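Local coordinates for protein carboxyvinyl-carboxyphosphonate phosphorylmutase (Bacillus anthracis, PDB 4IQD) that belongs to the phosphoenolpyruvate phosphomutase family of TIM-barrel proteins and binds pyruvic acid at several places in the crystal, at residues M40-A45 against L51-S56; K10-T13 against N19-R22; A23-N28 against G236-I241; S56-T61 against L66-I71; D83-T88 against E115-A120. All blocks are in the same frame, centred on the assembly; numbering follows the deposited sequence.

Interaction 1: residues M40-A45 against L51-S56; sequences MAALVA and LALYLS. With PYR (pyruvic acid), chain C.
Ala42 and Leu53 are where the backbones of 40-45 and 51-56 come nearest, with 7.2 Å between their CA atoms. Segment 40-45 is a piece of helix 39-48, its turns closed by ordinary bonds such as Val44 N to Met40 O at 3.0 Å; segment 51-56 contains the short strand 53-55. This is the helix-on-strand packing of a TIM barrel, and one side chain carries it. Leu53 points at the helix and puts a methyl on each of two alanines a turn apart. CD1 meets Ala42 CB at 3.6 Å, and CD2 meets Ala45 CB, also at 3.6 Å. With CG anti to the carbonyl carbon (chi1 -66°), the isopropyl fork opens straight onto that small-residue face. Leu84 and Thr88 of helix 74-88 also touch Ala42, while Met40, Ala41, Leu43 and Val44 pack on the second subunit.

The next residue, Tyr54, turns to the other side, its OH hydrogen-bonded to Gln122 and 3.6 Å from OXT of the pyruvic acid, an atom that lies at the ring's edge near its plane. Just past the strand, Ser56 OG donates to the pyruvic acid O atom at 2.9 Å.

Neither polar bond nor charge joins the helix to the strand here: the interface is aliphatic and buried, and the close approach is consistent with small alanine methyls meeting a branched tip. The same strand thus seals against its helix with Leu53 and, with the residue after it, presents Tyr54 and Ser56 to the ligand pocket.

Interaction 2: residues K10-T13 against N19-R22; sequences KQST and NRFR
The lead-in to helix 14-26, the first helix of the modelled chain, runs on into that helix, and Arg20, almost two turns in, reaches back toward Ser12. Thr13 occupies the N-cap position, but its side chain makes no capping bond; its backbone N is instead hydrogen-bonded to the carboxylate of Glu16. Segment 10-13 has no regular structure, and even the closest CA atoms, those of Ser12 and Arg20, stand 10.0 Å apart, leaving two side chains to bridge the distance. Both point across. Arg20 leaves the helix with CG anti to the backbone N (chi1 -175°) and bends at chi3 (-66°), which swings the guanidinium toward the lead-in segment 10-13.

There NH2 lies 2.9 Å from Ser12 OG. The serine oxygen approaches the guanidinium obliquely, and the angle is too poor for a hydrogen bond despite the short distance. Ser12 CB is 4.0 Å from the same NH2. The firm polar partner of Arg20 is the backbone O of Asp89, which takes NH1. Asp89 also receives the backbone N of Ser12 on its side chain, thereby tying both sides of the contact to one residue.

This is a surface contact about 17 Å from the chain's centre, measured between centres, where the N-terminal lead-in and helix 14-26 meet the loop between helix 74-88 and strand 92-95. Next to Arg20, Phe21 packs edge-to-face with Tyr161 and touches Pro91 of that loop.

Interaction 3: residues A23-N28 against G236-I241; sequences ALVEAN and GFQMVI
Val25 and selenomethionine Met239 cross obliquely, with the selenomethionine methyl set into the fork of the valine. CE lies 3.7 Å from Val25 CG2 and 3.9 Å from Val25 CG1, so both branches share the single terminal carbon. Val25 holds CG1 anti to the backbone N (chi1 165°), which spreads its methyls toward the strand. Met239 starts with CG between its backbone N and carbonyl carbon (chi1 85°) and bends again at chi3, a shape that delivers CE to helix 14-26.

Gln238 reaches over next to this pair. Its chain extends beyond CG and ends beside the helix backbone, where OE1 is 3.5 Å from Val25 O. Two carbonyl oxygens cannot bond to each other, and NE2, as modelled, is turned away from Val25 O. The side chain therefore lies against the Val25 carbonyl, with CB 3.9 Å from Val25 O, and gains no polar bond there. The backbones are nearest at the same place, with 6.0 Å between the CA atoms of Val25 and Gln238.

Before the strand, Gly236 closes helix 229-234 with a Schellman motif at positive phi (113°). Strand 239-242 then runs between strands 31-34 and 215-217, so the contact lays the first helix of the chain on a late barrel strand, over 200 residues onward. Pro213 touches both Val25 and Gln238, and Leu31 lies against Met239.

Between these two segments cohesion is dispersive: the bent selenomethionine chain brings one methyl against the two valine methyls in a buried layer, with the glutamine, partly exposed, beside it.

Interaction 4: residues S56-T61 against L66-I71; sequences SGAAYT and LPDLGI. With PYR (pyruvic acid), chain C.
Thr61 and Leu66 face each other where the chain leaves helix 57-63 and turns back, with CA atoms only 4.9 Å apart, and the loop then runs past the helix as far as Asp68 beside Ala58. A short helix begins this barrel loop, N-capped by Ser56, whose OG accepts from Ala59 N at 2.8 Å in a nearly straight bond (177°). At the other end Leu66 N donates to Thr61 O at 2.8 Å, reaching it from above the carbonyl plane.

Thr61 is the side chain the loop wraps. Its CB lies 3.9 Å from Pro67 O and its OG1 sits near Asp68 CA, while that hydroxyl also lies near the carbonyl oxygens of Gly57 and Ala58. Asp68, at the centre of an inverse gamma turn, sets its carboxylate beside the first turn of the helix; a negative group there probably gains from the helix dipole. Beyond it, Pro67 and Leu69 pack on Phe289 and Tyr286 of the second subunit. Ala58 CB has an oxygen near it from each of two partners: pyruvic acid O at 3.4 Å and Asp68 OD2 at 3.9 Å.

Interaction 5: residues D83-T88 against E115-A120; sequences DLVRAT and EAKVAA. With PYR (pyruvic acid), chain F.
Val85 meets the flat peptide groups of Ala116 and Lys117 at their oxygens: CG2 lies 3.7 Å from Ala116 O and 3.8 Å from Lys117 O. On the helix side, Ala87 N approaches one face of the Leu84 carbonyl; in the conformer modelled here, and so less certain, Thr88 OG1 reaches the other face.

Segment 115-120 takes the chain from the last residue of helix 103-115, through a Schellman motif with Lys117 at positive phi (63°), to barrel strand 120-124. Helix 74-88 packs on this turn, and Leu17 of helix 14-26 also touches Val85. With CG1 anti to its backbone N (chi1 -178°), Val85 directs both methyls at the turn.

The lysine chain crosses the valine at about a right angle and bends at chi3 and chi4, carrying NZ away to bonds with Ser12 O and Gln11 OE1. At the far end of the helix segment, Asp83 OD2 approaches O3 of another pyruvic acid to 3.1 Å; Arg80 of the second subunit hydrogen-bonds that ligand through NE and NH2. Where Val85 and Lys117 cross, CG1 of the valine rests 4.0 Å from CB of the lysine.

How the interactions relate
Along the chain, interaction 2 closes first, then 1, 4 and 5 follow in series, while interaction 3 spans 1, 4 and 5 by bringing helix 14-26 to strand 239-242. Interaction 2 shares that helix with 3. Interactions 1 and 5 have centres about 10 Å apart and touch through Leu43 and Thr88; 2 and 5 are equally close, joined by Lys117 reaching back to Gln11 and Ser12. Interactions 1 and 4 share Ser56, so strand 53-55 passes straight into helix 57-63 beside one pyruvic acid. Interaction 4 has its centre about 27 and 26 Å from those of 2 and 3, so the loop at this pyruvic acid and the packing of helix 14-26 lie on opposite sides of the chain's centre.

Interaction 1: residues M40-A45 against L51-S56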
# COMPACT_ATOMS: atom_id res chain seq x y z
N MSE A 40 1.54 6.29 2.71
CA MSE A 40 1.68 7.41 1.78
C MSE A 40 0.38 8.21 1.67
O MSE A 40 0.41 9.44 1.70
CB MSE A 40 2.14 6.95 0.39
CG MSE A 40 2.27 8.09 -0.62
SE MSE A 40 3.51 9.49 -0.04
CE MSE A 40 3.05 10.88 -1.30
N ALA A 41 -0.74 7.51 1.55
CA ALA A 41 -2.04 8.16 1.54
C ALA A 41 -2.26 8.92 2.84
O ALA A 41 -2.84 10.01 2.85
CB ALA A 41 -3.15 7.14 1.31
N ALA A 42 -1.79 8.34 3.94
CA ALA A 42 -1.90 8.97 5.25
C ALA A 42 -1.14 10.29 5.30
O ALA A 42 -1.62 11.28 5.85
CB ALA A 42 -1.39 8.02 6.32
N LEU A 43 0.05 10.30 4.71
CA LEU A 43 0.89 11.50 4.68
C LEU A 43 0.29 12.60 3.82
O LEU A 43 0.37 13.78 4.17
CB LEU A 43 2.29 11.14 4.19
CG LEU A 43 3.11 10.29 5.17
CD1 LEU A 43 4.32 9.67 4.47
CD2 LEU A 43 3.56 11.14 6.35
N VAL A 44 -0.30 12.23 2.69
CA VAL A 44 -0.91 13.20 1.79
C VAL A 44 -2.14 13.84 2.43
O VAL A 44 -2.38 15.04 2.28
CB VAL A 44 -1.32 12.56 0.46
CG1 VAL A 44 -1.91 13.61 -0.46
CG2 VAL A 44 -0.13 11.91 -0.19
N ALA A 45 -2.92 13.03 3.14
CA ALA A 45 -4.11 13.51 3.82
C ALA A 45 -3.74 14.57 4.86
O ALA A 45 -4.34 15.64 4.90
CB ALA A 45 -4.86 12.36 4.47
N LEU A 51 -7.50 16.03 9.94
CA LEU A 51 -7.08 15.93 11.33
C LEU A 51 -7.34 14.57 11.95
O LEU A 51 -7.11 14.35 13.14
CB LEU A 51 -7.79 17.00 12.16
CG LEU A 51 -7.64 18.43 11.63
CD1 LEU A 51 -8.39 19.40 12.53
CD2 LEU A 51 -6.17 18.82 11.52
N ALA A 52 -7.84 13.65 11.13
CA ALA A 52 -8.11 12.30 11.58
C ALA A 52 -8.12 11.43 10.34
O ALA A 52 -8.35 11.92 9.24
CB ALA A 52 -9.45 12.23 12.29
N LEU A 53 -7.85 10.14 10.51
CA LEU A 53 -7.75 9.23 9.37
C LEU A 53 -8.59 8.00 9.61
O LEU A 53 -8.91 7.67 10.74
CB LEU A 53 -6.30 8.82 9.13
CG LEU A 53 -5.33 9.91 8.70
CD1 LEU A 53 -3.95 9.31 8.56
CD2 LEU A 53 -5.77 10.55 7.40
N TYR A 54 -8.95 7.32 8.52
CA TYR A 54 -9.79 6.14 8.60
C TYR A 54 -9.12 4.96 7.91
O TYR A 54 -8.60 5.08 6.81
CB TYR A 54 -11.14 6.42 7.95
CG TYR A 54 -12.17 5.32 8.09
CD1 TYR A 54 -12.76 5.05 9.31
CD2 TYR A 54 -12.57 4.58 6.99
CE1 TYR A 54 -13.71 4.05 9.44
CE2 TYR A 54 -13.52 3.58 7.11
CZ TYR A 54 -14.08 3.31 8.34
OH TYR A 54 -15.03 2.32 8.46
N LEU A 55 -9.13 3.81 8.58
CA LEU A 55 -8.67 2.59 7.97
C LEU A 55 -9.86 1.66 7.74
O LEU A 55 -10.40 1.09 8.68
CB LEU A 55 -7.62 1.90 8.84
CG LEU A 55 -6.99 0.65 8.22
CD1 LEU A 55 -6.28 1.01 6.92
CD2 LEU A 55 -6.03 0.00 9.20
N SER A 56 -10.27 1.53 6.48
CA SER A 56 -11.42 0.70 6.14
C SER A 56 -11.00 -0.70 5.75
O SER A 56 -9.98 -0.88 5.07
CB SER A 56 -12.21 1.34 5.00
OG SER A 56 -12.14 0.55 3.83
C PYR C . -16.10 0.54 4.41
O PYR C . -15.03 0.85 3.71
OXT PYR C . -15.98 0.31 5.69
CA PYR C . -17.33 0.45 3.77
O3 PYR C . -18.39 0.04 4.42
CB PYR C . -17.46 0.83 2.32

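Interaction 2: residues K10-T13 against N19-R22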
# COMPACT_ATOMS: atom_id res chain seq x y z
N LYS A 10 8.46 13.64 17.99
CA LYS A 10 7.55 14.06 19.06
C LYS A 10 6.16 13.43 18.93
O LYS A 10 5.16 14.13 18.91
CB LYS A 10 7.39 15.58 19.06
CG LYS A 10 8.65 16.37 19.38
CD LYS A 10 8.31 17.82 19.71
CE LYS A 10 7.39 18.43 18.65
NZ LYS A 10 6.94 19.81 19.01
N GLN A 11 6.12 12.10 18.86
CA GLN A 11 4.85 11.39 18.76
C GLN A 11 3.97 11.61 19.99
O GLN A 11 4.45 12.05 21.03
CB GLN A 11 5.10 9.89 18.57
CG GLN A 11 6.17 9.34 19.51
CD GLN A 11 6.13 7.83 19.60
OE1 GLN A 11 5.08 7.24 19.85
NE2 GLN A 11 7.28 7.19 19.41
N SER A 12 2.68 11.33 19.85
CA SER A 12 1.73 11.44 20.95
C SER A 12 1.51 10.07 21.57
O SER A 12 1.92 9.06 20.99
CB SER A 12 0.39 11.99 20.46
OG SER A 12 0.52 13.30 19.92
N THR A 13 0.88 10.02 22.73
CA THR A 13 0.48 8.74 23.30
C THR A 13 -0.92 8.37 22.79
O THR A 13 -1.63 9.22 22.26
CB THR A 13 0.53 8.71 24.85
OG1 THR A 13 0.39 7.36 25.30
CG2 THR A 13 -0.57 9.54 25.45
N ASN A 19 -8.27 11.08 23.00
CA ASN A 19 -8.88 12.29 23.52
C ASN A 19 -8.90 13.39 22.48
O ASN A 19 -9.86 14.16 22.41
CB ASN A 19 -8.15 12.76 24.78
CG ASN A 19 -8.22 11.75 25.91
OD1 ASN A 19 -9.23 11.07 26.07
ND2 ASN A 19 -7.15 11.66 26.68
N ARG A 20 -7.85 13.46 21.67
CA ARG A 20 -7.78 14.44 20.59
C ARG A 20 -8.89 14.15 19.60
O ARG A 20 -9.57 15.05 19.13
CB ARG A 20 -6.43 14.38 19.88
CG ARG A 20 -6.25 15.46 18.82
CD ARG A 20 -5.10 15.15 17.86
NE ARG A 20 -3.79 15.16 18.50
CZ ARG A 20 -2.64 14.92 17.86
NH1 ARG A 20 -2.64 14.64 16.57
NH2 ARG A 20 -1.49 14.94 18.53
N PHE A 21 -9.07 12.87 19.30
CA PHE A 21 -10.13 12.40 18.42
C PHE A 21 -11.50 12.80 18.96
O PHE A 21 -12.33 13.34 18.23
CB PHE A 21 -10.06 10.88 18.26
CG PHE A 21 -11.04 10.33 17.28
CD1 PHE A 21 -10.74 10.28 15.93
CD2 PHE A 21 -12.27 9.85 17.70
CE1 PHE A 21 -11.64 9.77 15.02
CE2 PHE A 21 -13.18 9.33 16.80
CZ PHE A 21 -12.87 9.29 15.46
N ARG A 22 -11.71 12.53 20.24
CA ARG A 22 -12.96 12.89 20.90
C ARG A 22 -13.22 14.38 20.78
O ARG A 22 -14.32 14.80 20.44
CB ARG A 22 -12.93 12.49 22.38
CG ARG A 22 -14.14 12.99 23.15
CD ARG A 22 -14.07 12.62 24.62
NE ARG A 22 -13.97 11.18 24.84
CZ ARG A 22 -15.01 10.36 24.83
NH1 ARG A 22 -16.23 10.82 24.60
NH2 ARG A 22 -14.83 9.06 25.04

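Interaction 3: residues A23-N28 against G236-I241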
# COMPACT_ATOMS: atom_id res chain seq x y z
N ALA A 23 -12.19 15.17 21.05
CA ALA A 23 -12.26 16.61 20.90
C ALA A 23 -12.76 16.96 19.51
O ALA A 23 -13.72 17.71 19.35
CB ALA A 23 -10.90 17.24 21.14
N LEU A 24 -12.11 16.38 18.50
CA LEU A 24 -12.46 16.60 17.10
C LEU A 24 -13.94 16.33 16.85
O LEU A 24 -14.59 17.04 16.09
CB LEU A 24 -11.62 15.69 16.20
CG LEU A 24 -10.11 15.89 16.17
CD1 LEU A 24 -9.47 14.85 15.27
CD2 LEU A 24 -9.77 17.28 15.70
N VAL A 25 -14.46 15.31 17.51
CA VAL A 25 -15.86 14.94 17.38
C VAL A 25 -16.76 15.98 18.04
O VAL A 25 -17.68 16.50 17.41
CB VAL A 25 -16.13 13.57 18.01
CG1 VAL A 25 -17.62 13.35 18.19
CG2 VAL A 25 -15.53 12.48 17.15
N GLU A 26 -16.47 16.30 19.29
CA GLU A 26 -17.28 17.23 20.07
C GLU A 26 -17.24 18.65 19.50
O GLU A 26 -18.05 19.50 19.86
CB GLU A 26 -16.83 17.24 21.53
CG GLU A 26 -16.75 15.86 22.17
CD GLU A 26 -18.11 15.22 22.37
OE1 GLU A 26 -18.19 13.97 22.33
OE2 GLU A 26 -19.10 15.95 22.60
N ALA A 27 -16.30 18.89 18.59
CA ALA A 27 -16.12 20.19 17.97
C ALA A 27 -17.38 20.67 17.25
O ALA A 27 -18.20 19.86 16.81
CB ALA A 27 -14.94 20.17 17.02
N ASN A 28 -17.51 21.98 17.15
CA ASN A 28 -18.68 22.59 16.54
C ASN A 28 -18.76 22.29 15.05
O ASN A 28 -19.84 22.08 14.51
CB ASN A 28 -18.65 24.10 16.78
CG ASN A 28 -20.03 24.69 16.93
OD1 ASN A 28 -21.02 23.97 17.08
ND2 ASN A 28 -20.11 26.02 16.90
N GLY A 236 -27.34 16.79 11.11
CA GLY A 236 -27.23 16.08 12.37
C GLY A 236 -26.02 15.17 12.52
O GLY A 236 -26.02 14.27 13.36
N PHE A 237 -24.99 15.41 11.72
CA PHE A 237 -23.77 14.61 11.79
C PHE A 237 -22.59 15.42 12.29
O PHE A 237 -22.50 16.62 12.05
CB PHE A 237 -23.45 13.97 10.44
CG PHE A 237 -24.37 12.84 10.08
CD1 PHE A 237 -24.15 11.57 10.58
CD2 PHE A 237 -25.46 13.06 9.26
CE1 PHE A 237 -24.99 10.53 10.26
CE2 PHE A 237 -26.31 12.02 8.94
CZ PHE A 237 -26.08 10.76 9.44
N GLN A 238 -21.68 14.75 12.99
CA GLN A 238 -20.53 15.44 13.59
C GLN A 238 -19.20 14.91 13.07
O GLN A 238 -18.14 15.39 13.45
CB GLN A 238 -20.61 15.35 15.11
CG GLN A 238 -21.94 15.84 15.65
CD GLN A 238 -22.08 15.66 17.14
OE1 GLN A 238 -21.15 15.94 17.90
NE2 GLN A 238 -23.25 15.20 17.57
N MSE A 239 -19.27 13.91 12.19
CA MSE A 239 -18.09 13.40 11.52
C MSE A 239 -18.51 12.65 10.27
O MSE A 239 -19.61 12.12 10.19
CB MSE A 239 -17.28 12.49 12.45
CG MSE A 239 -17.75 11.05 12.48
SE MSE A 239 -17.01 10.04 13.98
CE MSE A 239 -18.22 10.67 15.37
N VAL A 240 -17.62 12.62 9.28
CA VAL A 240 -17.92 11.96 8.02
C VAL A 240 -16.68 11.30 7.44
O VAL A 240 -15.60 11.88 7.41
CB VAL A 240 -18.53 12.94 6.99
CG1 VAL A 240 -17.73 14.23 6.93
CG2 VAL A 240 -18.63 12.30 5.62
N ILE A 241 -16.85 10.06 6.99
CA ILE A 241 -15.73 9.29 6.45
C ILE A 241 -15.79 9.18 4.93
O ILE A 241 -16.86 9.14 4.32
CB ILE A 241 -15.67 7.88 7.06
CG1 ILE A 241 -16.97 7.12 6.77
CG2 ILE A 241 -15.42 7.95 8.55
CD1 ILE A 241 -16.97 5.71 7.29

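Interaction 4: residues S56-T61 against L66-I71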
# COMPACT_ATOMS: atom_id res chain seq x y z
N SER A 56 -10.27 1.53 6.48
CA SER A 56 -11.42 0.70 6.14
C SER A 56 -11.00 -0.70 5.75
O SER A 56 -9.98 -0.88 5.07
CB SER A 56 -12.21 1.34 5.00
OG SER A 56 -12.14 0.55 3.83
N GLY A 57 -11.78 -1.69 6.16
CA GLY A 57 -11.49 -3.07 5.81
C GLY A 57 -11.51 -3.23 4.30
O GLY A 57 -10.69 -3.96 3.73
N ALA A 58 -12.44 -2.53 3.67
CA ALA A 58 -12.60 -2.59 2.22
C ALA A 58 -11.32 -2.18 1.51
O ALA A 58 -10.78 -2.95 0.71
CB ALA A 58 -13.75 -1.69 1.79
N ALA A 59 -10.84 -0.98 1.81
CA ALA A 59 -9.64 -0.46 1.17
C ALA A 59 -8.41 -1.29 1.53
O ALA A 59 -7.55 -1.54 0.68
CB ALA A 59 -9.43 0.99 1.54
N TYR A 60 -8.33 -1.71 2.79
CA TYR A 60 -7.19 -2.49 3.24
C TYR A 60 -7.08 -3.77 2.45
O TYR A 60 -6.06 -4.04 1.83
CB TYR A 60 -7.29 -2.82 4.73
CG TYR A 60 -6.15 -3.69 5.19
CD1 TYR A 60 -4.84 -3.25 5.09
CD2 TYR A 60 -6.38 -4.95 5.72
CE1 TYR A 60 -3.78 -4.03 5.51
CE2 TYR A 60 -5.33 -5.75 6.14
CZ TYR A 60 -4.03 -5.28 6.03
OH TYR A 60 -2.97 -6.06 6.45
N THR A 61 -8.14 -4.56 2.49
CA THR A 61 -8.15 -5.85 1.81
C THR A 61 -7.88 -5.66 0.32
O THR A 61 -7.05 -6.36 -0.25
CB THR A 61 -9.49 -6.56 2.01
OG1 THR A 61 -10.56 -5.68 1.64
CG2 THR A 61 -9.66 -6.96 3.46
N LEU A 66 -7.39 -8.54 -2.00
CA LEU A 66 -8.32 -9.49 -1.40
C LEU A 66 -9.75 -8.94 -1.41
O LEU A 66 -9.95 -7.74 -1.49
CB LEU A 66 -7.89 -9.81 0.03
CG LEU A 66 -6.47 -10.33 0.21
CD1 LEU A 66 -6.25 -10.80 1.63
CD2 LEU A 66 -6.17 -11.45 -0.78
N PRO A 67 -10.75 -9.84 -1.31
CA PRO A 67 -12.12 -9.34 -1.21
C PRO A 67 -12.47 -8.98 0.23
O PRO A 67 -11.89 -9.53 1.17
CB PRO A 67 -12.97 -10.54 -1.66
CG PRO A 67 -12.04 -11.71 -1.76
CD PRO A 67 -10.69 -11.31 -1.25
N ASP A 68 -13.41 -8.06 0.40
CA ASP A 68 -13.87 -7.68 1.72
C ASP A 68 -14.79 -8.76 2.27
O ASP A 68 -16.01 -8.60 2.28
CB ASP A 68 -14.60 -6.34 1.67
CG ASP A 68 -14.83 -5.75 3.04
OD1 ASP A 68 -14.18 -6.22 3.99
OD2 ASP A 68 -15.66 -4.82 3.15
N LEU A 69 -14.20 -9.86 2.73
CA LEU A 69 -14.98 -11.01 3.15
C LEU A 69 -14.52 -11.58 4.49
O LEU A 69 -14.79 -12.73 4.81
CB LEU A 69 -14.93 -12.10 2.08
CG LEU A 69 -15.72 -11.75 0.83
CD1 LEU A 69 -15.56 -12.82 -0.23
CD2 LEU A 69 -17.19 -11.58 1.19
N GLY A 70 -13.83 -10.75 5.27
CA GLY A 70 -13.39 -11.12 6.60
C GLY A 70 -12.41 -12.27 6.64
O GLY A 70 -12.59 -13.22 7.40
N ILE A 71 -11.37 -12.19 5.82
CA ILE A 71 -10.35 -13.23 5.78
C ILE A 71 -8.99 -12.70 6.22
O ILE A 71 -8.01 -13.43 6.27
CB ILE A 71 -10.23 -13.86 4.39
CG1 ILE A 71 -9.89 -12.79 3.35
CG2 ILE A 71 -11.53 -14.58 4.03
CD1 ILE A 71 -10.06 -13.25 1.92
C PYR C . -16.10 0.54 4.41
O PYR C . -15.03 0.85 3.71
OXT PYR C . -15.98 0.31 5.69
CA PYR C . -17.33 0.45 3.77
O3 PYR C . -18.39 0.04 4.42
CB PYR C . -17.46 0.83 2.32

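Interaction 5: residues D83-T88 against E115-A120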
# COMPACT_ATOMS: atom_id res chain seq x y z
N ASP A 83 1.28 1.61 10.83
CA ASP A 83 1.88 2.38 9.75
C ASP A 83 1.29 3.78 9.67
O ASP A 83 2.01 4.75 9.46
CB ASP A 83 1.65 1.69 8.41
CG ASP A 83 2.38 0.37 8.30
OD1 ASP A 83 2.99 -0.06 9.30
OD2 ASP A 83 2.35 -0.23 7.20
N LEU A 84 -0.02 3.87 9.84
CA LEU A 84 -0.72 5.14 9.74
C LEU A 84 -0.30 6.10 10.84
O LEU A 84 0.11 7.22 10.56
CB LEU A 84 -2.23 4.93 9.74
CG LEU A 84 -2.88 4.77 8.36
CD1 LEU A 84 -2.29 3.61 7.58
CD2 LEU A 84 -4.39 4.62 8.49
N VAL A 85 -0.40 5.66 12.08
CA VAL A 85 -0.03 6.49 13.22
C VAL A 85 1.46 6.85 13.19
O VAL A 85 1.82 8.01 13.36
CB VAL A 85 -0.38 5.82 14.56
CG1 VAL A 85 -0.03 6.74 15.72
CG2 VAL A 85 -1.85 5.45 14.59
N ARG A 86 2.30 5.84 12.97
CA ARG A 86 3.75 6.02 12.92
C ARG A 86 4.15 7.10 11.93
O ARG A 86 5.18 7.75 12.08
CB ARG A 86 4.44 4.72 12.49
CG ARG A 86 4.53 3.63 13.56
CD ARG A 86 5.17 2.37 12.98
NE ARG A 86 5.49 1.38 14.00
CZ ARG A 86 6.15 0.24 13.76
NH1 ARG A 86 6.41 -0.60 14.75
NH2 ARG A 86 6.55 -0.04 12.53
N ALA A 87 3.31 7.29 10.92
CA ALA A 87 3.65 8.19 9.83
C ALA A 87 3.15 9.61 10.03
O ALA A 87 3.77 10.56 9.55
CB ALA A 87 3.14 7.63 8.51
N THR A 88 2.04 9.76 10.75
CA THR A 88 1.33 11.03 10.77
C THR A 88 1.16 11.62 12.16
O THR A 88 1.10 12.85 12.31
CB THR A 88 -0.06 10.88 10.15
OG1 THR A 88 -0.82 9.94 10.92
CG2 THR A 88 0.05 10.37 8.72
N GLU A 115 -2.13 -0.81 21.45
CA GLU A 115 -0.71 -0.96 21.22
C GLU A 115 -0.26 -0.21 19.98
O GLU A 115 0.81 0.40 19.96
CB GLU A 115 -0.33 -2.44 21.11
CG GLU A 115 -0.43 -3.19 22.42
CD GLU A 115 0.13 -4.59 22.32
OE1 GLU A 115 0.16 -5.13 21.19
OE2 GLU A 115 0.55 -5.14 23.35
N ALA A 116 -1.10 -0.22 18.95
CA ALA A 116 -0.80 0.49 17.71
C ALA A 116 -1.06 1.98 17.84
O ALA A 116 -0.87 2.74 16.88
CB ALA A 116 -1.60 -0.10 16.55
N LYS A 117 -1.49 2.40 19.03
CA LYS A 117 -1.85 3.79 19.32
C LYS A 117 -3.05 4.24 18.49
O LYS A 117 -3.17 5.41 18.14
CB LYS A 117 -0.66 4.73 19.13
CG LYS A 117 0.55 4.35 19.96
CD LYS A 117 1.84 4.80 19.28
CE LYS A 117 2.05 6.29 19.40
NZ LYS A 117 2.49 6.68 20.77
N VAL A 118 -3.93 3.29 18.17
CA VAL A 118 -5.17 3.62 17.48
C VAL A 118 -6.04 4.45 18.41
O VAL A 118 -6.14 4.16 19.60
CB VAL A 118 -5.92 2.34 17.06
CG1 VAL A 118 -7.27 2.68 16.50
CG2 VAL A 118 -5.11 1.56 16.05
N ALA A 119 -6.64 5.51 17.87
CA ALA A 119 -7.47 6.41 18.67
C ALA A 119 -8.90 5.90 18.86
O ALA A 119 -9.50 6.12 19.91
CB ALA A 119 -7.49 7.79 18.05
N ALA A 120 -9.43 5.21 17.85
CA ALA A 120 -10.82 4.74 17.88
C ALA A 120 -11.03 3.51 17.00
O ALA A 120 -10.27 3.28 16.06
CB ALA A 120 -11.76 5.85 17.44
C PYR F . 2.50 -4.59 5.90
O PYR F . 3.01 -5.67 6.43
OXT PYR F . 2.50 -4.43 4.60
CA PYR F . 1.94 -3.61 6.72
O3 PYR F . 0.98 -2.85 6.28
CB PYR F . 2.45 -3.44 8.12